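Local coordinates for protein glucose-6-phosphate isomerase (Thermus thermophilus, PDB 1ZZG) that probably catalyses the reversible isomerization of glucose 6-phosphate to fructose 6-phosphate in glycolysis and gluconeogenesis, at residues G75-F88 / E252-L264. Numbering follows the deposited sequence.
Sequences GGSALGPKALEAAF and ERLSHLPSWFVQL
Arg253 reaches the carbonyl oxygen of Ala87 with two nitrogens: NH2 makes the firmer hydrogen bond (2.8 Å to Ala87 O), NE a weak one. A bend at chi3 (59°) turns the guanidinium back toward the Ala87 carbonyl, where it stands nearly perpendicular to the Phe88 ring (planes 81° apart). An alanine in place of Arg253 would probably leave Ala87 O without these two donors and open a gap beside Phe88. Further along, alanines let the backbones come close: the CA atoms of Ala83 and His256 are 4.4 Å apart. Ala83 CB packs on the His256 carbonyl and beside Leu257, Ala87 CB meets Leu254 CD2 at 3.8 Å, and Ala86 CB touches His256 CD2. Gly80 CA lies 3.6 Å from Trp260 CD1; a side chain at this glycine would be crowded by the ring of Pro81. Leu79 CD1 lies against Ser259 O and Gln263 OE1, its CB against Trp260 CA. Two waters join the backbones. One donates to Leu79 O and His256 O; the other donates to Ala83 O and Arg253 O and accepts from His256 N. Gln263, extended, lays its amide beside Gly75 and Gly76, with NE2 hydrogen-bonded to Glu267, the predicted proton donor. Lys82 lays CD beside His256 ND1, and its NZ forms a salt bridge with Asp99; Glu102 of the second subunit accepts from Arg253 N. The axes of helices 79-88 and 257-264 come within 8.4 Å, near-antiparallel (156°), joining the parallel-sheet and mixed-sheet domains, the two-SIS-domain architecture of phosphoglucose isomerases, beside the probable active site.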
loop_
_atom_site.group_PDB
_atom_site.type_symbol
_atom_site.label_atom_id
_atom_site.label_comp_id
_atom_site.label_asym_id
_atom_site.label_seq_id
_atom_site.Cartn_x
_atom_site.Cartn_y
_atom_site.Cartn_z
ATOM N N GLY A 75 7.865 10.503 -3.457
ATOM C CA GLY A 75 7.376 10.313 -4.808
ATOM C C GLY A 75 8.368 9.581 -5.699
ATOM O O GLY A 75 8.758 8.451 -5.414
ATOM N N GLY A 76 8.779 10.231 -6.781
ATOM C CA GLY A 76 9.713 9.613 -7.704
ATOM C C GLY A 76 11.061 9.287 -7.085
ATOM O O GLY A 76 11.787 8.436 -7.589
ATOM N N SER A 77 11.392 9.952 -5.985
ATOM C CA SER A 77 12.670 9.719 -5.322
ATOM C C SER A 77 12.587 8.658 -4.227
ATOM O O SER A 77 13.578 8.387 -3.545
ATOM C CB SER A 77 13.190 11.028 -4.728
ATOM O OG SER A 77 13.423 11.983 -5.744
ATOM N N ALA A 78 11.413 8.052 -4.063
ATOM C CA ALA A 78 11.234 7.039 -3.031
ATOM C C ALA A 78 10.570 5.745 -3.499
ATOM O O ALA A 78 10.989 4.654 -3.102
ATOM C CB ALA A 78 10.430 7.628 -1.868
ATOM N N LEU A 79 9.538 5.857 -4.335
ATOM C CA LEU A 79 8.817 4.673 -4.786
ATOM C C LEU A 79 9.660 3.652 -5.546
ATOM O O LEU A 79 9.569 2.450 -5.272
ATOM C CB LEU A 79 7.581 5.083 -5.606
ATOM C CG LEU A 79 6.520 5.872 -4.813
ATOM C CD1 LEU A 79 5.366 6.241 -5.728
ATOM C CD2 LEU A 79 6.012 5.055 -3.624
ATOM N N GLY A 80 10.470 4.120 -6.496
ATOM C CA GLY A 80 11.324 3.213 -7.251
ATOM C C GLY A 80 12.263 2.508 -6.287
ATOM O O GLY A 80 12.379 1.278 -6.310
ATOM N N PRO A 81 12.969 3.266 -5.428
ATOM C CA PRO A 81 13.879 2.633 -4.468
ATOM C C PRO A 81 13.155 1.597 -3.578
ATOM O O PRO A 81 13.640 0.475 -3.415
ATOM C CB PRO A 81 14.422 3.825 -3.677
ATOM C CG PRO A 81 14.517 4.882 -4.722
ATOM C CD PRO A 81 13.181 4.725 -5.466
ATOM N N LYS A 82 11.997 1.961 -3.016
ATOM C CA LYS A 82 11.245 1.027 -2.165
ATOM C C LYS A 82 10.907 -0.263 -2.900
ATOM O O LYS A 82 11.107 -1.356 -2.376
ATOM C CB LYS A 82 9.927 1.639 -1.660
ATOM C CG LYS A 82 10.044 2.532 -0.429
ATOM C CD LYS A 82 8.671 2.789 0.195
ATOM C CE LYS A 82 8.784 3.610 1.476
ATOM N NZ LYS A 82 7.470 3.770 2.163
ATOM N N ALA A 83 10.376 -0.134 -4.111
ATOM C CA ALA A 83 10.003 -1.299 -4.897
ATOM C C ALA A 83 11.185 -2.240 -5.146
ATOM O O ALA A 83 11.053 -3.457 -5.015
ATOM C CB ALA A 83 9.398 -0.854 -6.226
ATOM N N LEU A 84 12.338 -1.670 -5.492
ATOM C CA LEU A 84 13.536 -2.455 -5.789
ATOM C C LEU A 84 14.235 -3.047 -4.559
ATOM O O LEU A 84 14.585 -4.237 -4.536
ATOM C CB LEU A 84 14.520 -1.595 -6.593
ATOM C CG LEU A 84 14.073 -1.218 -8.015
ATOM C CD1 LEU A 84 14.998 -0.148 -8.596
ATOM C CD2 LEU A 84 14.068 -2.461 -8.906
ATOM N N GLU A 85 14.438 -2.222 -3.536
ATOM C CA GLU A 85 15.103 -2.678 -2.318
ATOM C C GLU A 85 14.317 -3.764 -1.589
ATOM O O GLU A 85 14.900 -4.702 -1.053
ATOM C CB GLU A 85 15.349 -1.494 -1.381
ATOM C CG GLU A 85 16.144 -1.826 -0.112
ATOM C CD GLU A 85 15.262 -2.186 1.069
ATOM O OE1 GLU A 85 14.296 -1.437 1.330
ATOM O OE2 GLU A 85 15.538 -3.208 1.745
ATOM N N ALA A 86 12.993 -3.639 -1.572
ATOM C CA ALA A 86 12.154 -4.620 -0.898
ATOM C C ALA A 86 12.265 -5.975 -1.589
ATOM O O ALA A 86 12.209 -7.020 -0.947
ATOM C CB ALA A 86 10.703 -4.155 -0.895
ATOM N N ALA A 87 12.438 -5.948 -2.904
ATOM C CA ALA A 87 12.519 -7.178 -3.672
ATOM C C ALA A 87 13.909 -7.808 -3.756
ATOM O O ALA A 87 14.032 -9.029 -3.892
ATOM C CB ALA A 87 11.985 -6.934 -5.079
ATOM N N PHE A 88 14.952 -6.994 -3.651
ATOM C CA PHE A 88 16.293 -7.530 -3.806
ATOM C C PHE A 88 17.310 -7.263 -2.706
ATOM O O PHE A 88 18.511 -7.278 -2.967
ATOM C CB PHE A 88 16.851 -7.047 -5.148
ATOM C CG PHE A 88 15.920 -7.283 -6.304
ATOM C CD1 PHE A 88 15.510 -8.575 -6.628
ATOM C CD2 PHE A 88 15.444 -6.218 -7.063
ATOM C CE1 PHE A 88 14.640 -8.806 -7.696
ATOM C CE2 PHE A 88 14.574 -6.433 -8.135
ATOM C CZ PHE A 88 14.168 -7.731 -8.454
ATOM N N GLU A 252 5.326 -11.091 -2.655
ATOM C CA GLU A 252 5.470 -10.255 -1.471
ATOM C C GLU A 252 6.769 -9.459 -1.629
ATOM O O GLU A 252 6.866 -8.312 -1.190
ATOM C CB GLU A 252 5.507 -11.116 -0.202
ATOM C CG GLU A 252 5.704 -10.336 1.100
ATOM C CD GLU A 252 4.549 -9.390 1.446
ATOM O OE1 GLU A 252 3.465 -9.470 0.823
ATOM O OE2 GLU A 252 4.731 -8.560 2.365
ATOM N N ARG A 253 7.767 -10.066 -2.264
ATOM C CA ARG A 253 9.040 -9.381 -2.491
ATOM C C ARG A 253 8.790 -8.110 -3.311
ATOM O O ARG A 253 9.478 -7.099 -3.137
ATOM C CB ARG A 253 10.012 -10.299 -3.240
ATOM C CG ARG A 253 10.439 -11.534 -2.453
ATOM C CD ARG A 253 11.268 -12.445 -3.333
ATOM N NE ARG A 253 12.450 -11.751 -3.831
ATOM C CZ ARG A 253 13.134 -12.115 -4.908
ATOM N NH1 ARG A 253 12.747 -13.173 -5.608
ATOM N NH2 ARG A 253 14.209 -11.426 -5.278
ATOM N N LEU A 254 7.798 -8.172 -4.194
ATOM C CA LEU A 254 7.429 -7.034 -5.036
ATOM C C LEU A 254 6.232 -6.268 -4.464
ATOM O O LEU A 254 5.504 -5.614 -5.206
ATOM C CB LEU A 254 7.070 -7.509 -6.444
ATOM C CG LEU A 254 8.173 -8.011 -7.376
ATOM C CD1 LEU A 254 7.546 -8.435 -8.697
ATOM C CD2 LEU A 254 9.204 -6.909 -7.611
ATOM N N SER A 255 6.032 -6.345 -3.154
ATOM C CA SER A 255 4.899 -5.669 -2.517
ATOM C C SER A 255 4.863 -4.151 -2.718
ATOM O O SER A 255 3.819 -3.526 -2.551
ATOM C CB SER A 255 4.889 -5.969 -1.014
ATOM O OG SER A 255 5.969 -5.335 -0.361
ATOM N N HIS A 256 5.995 -3.551 -3.069
ATOM C CA HIS A 256 6.032 -2.104 -3.256
ATOM C C HIS A 256 5.997 -1.674 -4.721
ATOM O O HIS A 256 6.003 -0.475 -5.019
ATOM C CB HIS A 256 7.264 -1.529 -2.554
ATOM C CG HIS A 256 7.200 -1.640 -1.062
ATOM N ND1 HIS A 256 6.570 -0.702 -0.274
ATOM C CD2 HIS A 256 7.612 -2.619 -0.222
ATOM C CE1 HIS A 256 6.592 -1.099 0.986
ATOM N NE2 HIS A 256 7.218 -2.260 1.044
ATOM N N LEU A 257 5.950 -2.645 -5.632
ATOM C CA LEU A 257 5.909 -2.331 -7.053
ATOM C C LEU A 257 4.588 -1.666 -7.449
ATOM O O LEU A 257 4.586 -0.700 -8.214
ATOM C CB LEU A 257 6.125 -3.589 -7.907
ATOM C CG LEU A 257 6.255 -3.327 -9.415
ATOM C CD1 LEU A 257 7.469 -2.449 -9.679
ATOM C CD2 LEU A 257 6.409 -4.638 -10.170
ATOM N N PRO A 258 3.446 -2.170 -6.938
ATOM C CA PRO A 258 2.176 -1.535 -7.316
ATOM C C PRO A 258 2.142 -0.027 -7.056
ATOM O O PRO A 258 1.652 0.733 -7.889
ATOM C CB PRO A 258 1.147 -2.302 -6.488
ATOM C CG PRO A 258 1.746 -3.685 -6.440
ATOM C CD PRO A 258 3.199 -3.370 -6.115
ATOM N N SER A 259 2.667 0.405 -5.912
ATOM C CA SER A 259 2.679 1.831 -5.590
ATOM C C SER A 259 3.488 2.607 -6.617
ATOM O O SER A 259 3.116 3.717 -7.004
ATOM C CB SER A 259 3.260 2.074 -4.199
ATOM O OG SER A 259 2.364 1.651 -3.193
ATOM N N TRP A 260 4.601 2.025 -7.047
ATOM C CA TRP A 260 5.454 2.662 -8.048
ATOM C C TRP A 260 4.675 2.825 -9.356
ATOM O O TRP A 260 4.740 3.876 -10.005
ATOM C CB TRP A 260 6.701 1.809 -8.300
ATOM C CG TRP A 260 7.529 2.279 -9.459
ATOM C CD1 TRP A 260 8.439 3.302 -9.466
ATOM C CD2 TRP A 260 7.489 1.766 -10.794
ATOM N NE1 TRP A 260 8.969 3.457 -10.730
ATOM C CE2 TRP A 260 8.403 2.527 -11.563
ATOM C CE3 TRP A 260 6.771 0.734 -11.417
ATOM C CZ2 TRP A 260 8.615 2.290 -12.927
ATOM C CZ3 TRP A 260 6.983 0.495 -12.779
ATOM C CH2 TRP A 260 7.899 1.273 -13.517
ATOM N N PHE A 261 3.937 1.788 -9.743
ATOM C CA PHE A 261 3.164 1.850 -10.981
ATOM C C PHE A 261 2.038 2.872 -10.896
ATOM O O PHE A 261 1.736 3.572 -11.872
ATOM C CB PHE A 261 2.561 0.489 -11.331
ATOM C CG PHE A 261 1.671 0.537 -12.543
ATOM C CD1 PHE A 261 2.212 0.744 -13.813
ATOM C CD2 PHE A 261 0.288 0.469 -12.409
ATOM C CE1 PHE A 261 1.387 0.889 -14.930
ATOM C CE2 PHE A 261 -0.547 0.614 -13.516
ATOM C CZ PHE A 261 0.005 0.826 -14.780
ATOM N N VAL A 262 1.401 2.951 -9.731
ATOM C CA VAL A 262 0.318 3.904 -9.540
ATOM C C VAL A 262 0.799 5.337 -9.804
ATOM O O VAL A 262 0.107 6.102 -10.475
ATOM C CB VAL A 262 -0.291 3.773 -8.122
ATOM C CG1 VAL A 262 -1.291 4.891 -7.874
ATOM C CG2 VAL A 262 -1.001 2.429 -7.996
ATOM N N GLN A 263 1.973 5.707 -9.290
ATOM C CA GLN A 263 2.483 7.049 -9.560
ATOM C C GLN A 263 2.812 7.180 -11.042
ATOM O O GLN A 263 2.502 8.190 -11.671
ATOM C CB GLN A 263 3.760 7.373 -8.772
ATOM C CG GLN A 263 4.447 8.618 -9.347
ATOM C CD GLN A 263 5.666 9.083 -8.578
ATOM O OE1 GLN A 263 6.426 8.279 -8.051
ATOM N NE2 GLN A 263 5.874 10.396 -8.538
ATOM N N LEU A 264 3.473 6.166 -11.591
ATOM C CA LEU A 264 3.841 6.195 -13.002
ATOM C C LEU A 264 2.608 6.412 -13.879
ATOM O O LEU A 264 2.586 7.292 -14.739
ATOM C CB LEU A 264 4.511 4.882 -13.409
ATOM C CG LEU A 264 4.800 4.771 -14.914
ATOM C CD1 LEU A 264 5.850 5.810 -15.308
ATOM C CD2 LEU A 264 5.273 3.371 -15.263
HETATM O O HOH W 1 7.014 1.847 -4.089
HETATM O O HOH W 2 8.674 -4.451 -3.925
#